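Flagellin B1 (Methanocaldococcus jannaschii DSM 2661, PDB 5YA6) is a flagellin that probably assembles into the archaellum filament used in motility, and binds a calcium ion in its beta-rich domain. Local coordinates at residues Ile100-Gly105 with Lys114-Val119; Ser11-Ile16 with Ala43-Lys48. All blocks are in the same frame, centred on the assembly; numbering follows the deposited sequence.

Interaction 1: residues Ile100-Gly105 with Lys114-Val119; sequences IQDADG and KGDIAV. With CA (calcium ion), chain D.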
# COMPACT_ATOMS: atom_id res chain seq x y z
N ILE B 100 -16.25 4.91 17.22
CA ILE B 100 -16.01 6.35 17.35
C ILE B 100 -17.32 7.12 17.23
O ILE B 100 -17.59 8.08 18.00
CB ILE B 100 -14.96 6.86 16.31
CG1 ILE B 100 -13.62 6.13 16.57
CG2 ILE B 100 -14.77 8.36 16.42
CD1 ILE B 100 -12.94 6.31 17.93
N GLN B 101 -18.17 6.72 16.31
CA GLN B 101 -19.45 7.35 16.13
C GLN B 101 -20.41 6.29 15.54
O GLN B 101 -20.05 5.58 14.62
CB GLN B 101 -19.18 8.50 15.23
CG GLN B 101 -20.34 9.26 14.72
CD GLN B 101 -19.83 10.50 14.00
OE1 GLN B 101 -19.16 11.35 14.61
NE2 GLN B 101 -20.07 10.56 12.70
N ASP B 102 -21.57 6.08 16.16
CA ASP B 102 -22.46 5.05 15.68
C ASP B 102 -23.88 5.29 16.26
O ASP B 102 -24.18 4.73 17.27
CB ASP B 102 -21.91 3.70 16.09
CG ASP B 102 -22.76 2.55 15.67
OD1 ASP B 102 -23.66 2.71 14.79
OD2 ASP B 102 -22.48 1.49 16.17
N ALA B 103 -24.71 6.07 15.57
CA ALA B 103 -26.06 6.49 16.11
C ALA B 103 -26.96 5.31 16.42
O ALA B 103 -27.61 5.25 17.50
CB ALA B 103 -26.74 7.42 15.09
N ASP B 104 -26.99 4.35 15.49
CA ASP B 104 -27.86 3.21 15.63
C ASP B 104 -27.27 1.97 16.32
O ASP B 104 -27.95 0.96 16.44
CB ASP B 104 -28.49 2.85 14.26
CG ASP B 104 -27.57 2.09 13.35
OD1 ASP B 104 -26.37 2.03 13.65
OD2 ASP B 104 -28.04 1.52 12.33
N GLY B 105 -25.99 1.98 16.75
CA GLY B 105 -25.43 0.78 17.43
C GLY B 105 -24.92 -0.38 16.55
O GLY B 105 -24.44 -1.37 17.07
N LYS B 114 -24.23 4.24 7.34
CA LYS B 114 -24.12 5.66 7.10
C LYS B 114 -23.84 6.49 8.35
O LYS B 114 -24.59 6.40 9.36
CB LYS B 114 -25.45 6.13 6.43
CG LYS B 114 -25.47 7.64 6.22
CD LYS B 114 -26.74 8.07 5.50
CE LYS B 114 -26.80 9.60 5.44
NZ LYS B 114 -27.98 10.08 4.68
N GLY B 115 -22.84 7.34 8.24
CA GLY B 115 -22.43 8.26 9.28
C GLY B 115 -21.42 7.69 10.28
O GLY B 115 -20.85 8.45 11.08
N ASP B 116 -21.23 6.38 10.29
CA ASP B 116 -20.43 5.74 11.34
C ASP B 116 -18.98 6.06 11.19
O ASP B 116 -18.51 6.21 10.06
CB ASP B 116 -20.57 4.22 11.34
CG ASP B 116 -21.92 3.70 11.83
OD1 ASP B 116 -22.80 4.49 12.31
OD2 ASP B 116 -22.07 2.48 11.75
N ILE B 117 -18.26 6.09 12.31
CA ILE B 117 -16.81 6.14 12.30
C ILE B 117 -16.33 5.00 13.19
O ILE B 117 -16.75 4.87 14.34
CB ILE B 117 -16.19 7.49 12.75
CG1 ILE B 117 -16.75 8.62 11.91
CG2 ILE B 117 -14.65 7.45 12.68
CD1 ILE B 117 -16.35 10.00 12.48
N ALA B 118 -15.40 4.20 12.66
CA ALA B 118 -14.76 3.17 13.42
C ALA B 118 -13.27 3.43 13.43
O ALA B 118 -12.74 4.07 12.53
CB ALA B 118 -15.03 1.80 12.86
N VAL B 119 -12.56 2.88 14.41
CA VAL B 119 -11.09 2.94 14.39
C VAL B 119 -10.56 1.52 14.44
O VAL B 119 -11.11 0.66 15.14
CB VAL B 119 -10.56 3.84 15.54
CG1 VAL B 119 -10.94 3.28 16.90
CG2 VAL B 119 -9.07 4.04 15.42
CA CA D . -24.31 2.67 12.62
O HOH W 1 -23.80 6.89 12.89
O HOH W 2 -25.74 4.66 12.67
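Ile100 and Gln101 both face Ile117, which makes a classic beta bulge where the chain leaves strand 94-99, and just beyond it the two segments close around a calcium ion. Backbone bonds define the bulge. Ile117 O accepts from two donors, Ile100 N at 2.9 Å and Gln101 N at 3.1 Å, which share the one carbonyl oxygen from different directions. Ile117 N returns a bond to Gln101 O, completing an antiparallel hydrogen-bonded pair.

Apolar contacts fill one end. CB and CG2 of Ile100 lie against Ile117 CG2, and Ile100 CD1 reaches Val119 CG1 at 3.8 Å, with Tyr35 of strand 28-38 touching both Ile100 and Val119.

A side-chain amide adds a further polar tie. With CG anti to the backbone N (chi1 173°) and an extended chain beyond it, Gln101 sends NE2 to Gly115 O at 2.8 Å, nearly along the C=O axis, and passes Ile117 CD1 on the way; its OE1 is bonded to His173 in the run of six histidines at the C terminus, probably a purification tag.

Metal bonds join the other end. Asp116 grips calcium with both carboxylate oxygens, whereas Asp102 and Asp104 each give OD1 alone, and Ser106, Asn113 and water 2 complete the site. Asp102 OD1 and Asp116 OD1 stand 3.2 Å apart, their carboxylate planes turned by 67°, a closeness of like charges that the shared cation probably offsets. Asp102 OD2, which does not bind the metal, accepts from Leu107 N. Second-shell water 1 links the segments, donating to Asp116 OD1 at 2.7 Å and accepting from Ala103 N at 2.9 Å.

Interaction 2: residues Ser11-Ile16 with Ala43-Lys48; sequences SGLMCI and APIDLK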
# COMPACT_ATOMS: atom_id res chain seq x y z
N SER B 11 -20.74 0.48 -2.92
CA SER B 11 -20.45 0.66 -1.51
C SER B 11 -18.97 0.49 -1.27
O SER B 11 -18.27 -0.18 -2.01
CB SER B 11 -21.24 -0.37 -0.74
OG SER B 11 -22.60 -0.03 -0.91
N GLY B 12 -18.50 1.11 -0.21
CA GLY B 12 -17.10 0.94 0.16
C GLY B 12 -16.71 1.81 1.34
O GLY B 12 -17.55 2.50 1.92
N LEU B 13 -15.45 1.71 1.73
CA LEU B 13 -14.88 2.38 2.91
C LEU B 13 -13.76 3.31 2.57
O LEU B 13 -13.08 3.14 1.58
CB LEU B 13 -14.29 1.38 3.85
CG LEU B 13 -15.24 0.29 4.35
CD1 LEU B 13 -14.43 -0.61 5.29
CD2 LEU B 13 -16.41 0.86 5.09
N MET B 14 -13.68 4.39 3.33
CA MET B 14 -12.67 5.42 3.20
C MET B 14 -11.89 5.52 4.49
O MET B 14 -12.47 5.66 5.58
CB MET B 14 -13.32 6.78 2.91
CG MET B 14 -12.34 7.92 2.69
SD MET B 14 -13.28 9.41 2.28
CE MET B 14 -14.57 9.53 3.51
N CYS B 15 -10.58 5.60 4.36
CA CYS B 15 -9.77 5.98 5.47
C CYS B 15 -9.78 7.47 5.63
O CYS B 15 -9.48 8.25 4.69
CB CYS B 15 -8.32 5.43 5.31
SG CYS B 15 -7.18 5.91 6.64
N ILE B 16 -10.15 7.91 6.85
CA ILE B 16 -10.17 9.33 7.18
C ILE B 16 -9.13 9.73 8.20
O ILE B 16 -9.28 10.74 8.86
CB ILE B 16 -11.60 9.76 7.62
CG1 ILE B 16 -12.15 8.92 8.79
CG2 ILE B 16 -12.52 9.67 6.44
CD1 ILE B 16 -13.30 9.55 9.56
N ALA B 43 -24.24 1.40 0.92
CA ALA B 43 -25.05 0.49 1.66
C ALA B 43 -24.27 0.03 2.93
O ALA B 43 -23.07 0.30 3.06
CB ALA B 43 -25.40 -0.69 0.82
N PRO B 44 -24.96 -0.58 3.89
CA PRO B 44 -24.24 -1.11 5.05
C PRO B 44 -23.21 -2.15 4.66
O PRO B 44 -23.42 -2.95 3.73
CB PRO B 44 -25.35 -1.71 5.91
CG PRO B 44 -26.54 -0.82 5.57
CD PRO B 44 -26.41 -0.58 4.12
N ILE B 45 -22.12 -2.19 5.41
CA ILE B 45 -21.02 -3.10 5.17
C ILE B 45 -20.68 -3.90 6.43
O ILE B 45 -20.42 -3.34 7.50
CB ILE B 45 -19.80 -2.32 4.73
CG1 ILE B 45 -20.10 -1.64 3.37
CG2 ILE B 45 -18.55 -3.23 4.54
CD1 ILE B 45 -19.13 -0.52 3.11
N ASP B 46 -20.64 -5.21 6.29
CA ASP B 46 -20.26 -6.11 7.37
C ASP B 46 -18.73 -6.09 7.47
O ASP B 46 -18.05 -6.41 6.46
CB ASP B 46 -20.77 -7.53 7.02
CG ASP B 46 -20.40 -8.58 8.05
OD1 ASP B 46 -19.98 -8.24 9.15
OD2 ASP B 46 -20.55 -9.80 7.70
N LEU B 47 -18.19 -5.76 8.65
CA LEU B 47 -16.74 -5.72 8.92
C LEU B 47 -16.16 -7.03 9.41
O LEU B 47 -14.94 -7.21 9.45
CB LEU B 47 -16.40 -4.60 9.94
CG LEU B 47 -16.72 -3.17 9.50
CD1 LEU B 47 -16.20 -2.14 10.45
CD2 LEU B 47 -16.13 -2.87 8.09
N LYS B 48 -17.03 -7.99 9.76
CA LYS B 48 -16.57 -9.13 10.50
C LYS B 48 -15.60 -10.03 9.71
O LYS B 48 -14.73 -10.63 10.35
CB LYS B 48 -17.76 -9.94 11.09
CG LYS B 48 -18.46 -9.21 12.20
CD LYS B 48 -19.69 -9.91 12.80
CE LYS B 48 -20.84 -10.13 11.81
NZ LYS B 48 -21.42 -8.86 11.34
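Ser11 OG and Ala43 N form the one hydrogen bond between these segments, a backbone donor on a side-chain hydroxyl at 2.8 Å with an N-H...O angle of 146°. OG stands anti to the carbonyl carbon of its own residue (chi1 -66°), and it also lies 3.4 Å from Ala43 CB. Deeper in, the contact turns apolar. The CD1 methyl of Ile45 is its pivot: it meets Leu13 CD2 at 3.6 Å and, at the same distance, the carbonyl oxygen Gly12 O. Leu13 and Ile45 run antiparallel alongside one another and touch through terminal methyls. The other Leu13 branch, CD1, meets CD2 of Leu47 at 4.0 Å, the two side chains crossing at a slant.

In the fold, Leu13 opens strand 13-23 of the large mixed beta-sheet, whereas Ile45 belongs to the short strand 45-46, paired antiparallel with strand 111-112 in a separate two-stranded sheet. The contact therefore packs the small sheet against the large one, and other residues share this apolar cluster: Ile112 touches Leu13, Ile45 and Leu47, while Phe142 of strand 137-143 touches both leucines.

Further out, the backbone of Gly12 is placed by Asn39 and by Ser42 OG, which bonds Gly12 N. Beyond Ile45 the chain is shaped by an Asx turn, in which Asp46 OD1 accepts from Lys48 N at 3.0 Å. The same oxygen receives Lys48 NZ in a 2.7 Å salt bridge; the two donors arrive from opposite faces of the carboxylate plane, and NZ also bonds Asn109 O.

From the N terminus, the chain passes first through Ser11-Ile16, then through strand 28-38, before Ala43-Lys48 returns to close interaction 2 over a 26-residue excursion. Only later, after strand 94-99, does Ile100-Gly105 open interaction 1, which closes a loop of eight intervening residues at Lys114-Val119. The two loops are thus in series, neither nested nor crossed. Their centres nevertheless lie about 11 Å apart, and Ile117 CG2 packs on Ile16 CD1 at 4.0 Å. Strand 28-38 lies between strands 117-123 and 13-23 in the large sheet, while strand 111-112, inside the calcium loop, pairs with strand 45-46 and so joins both contacts.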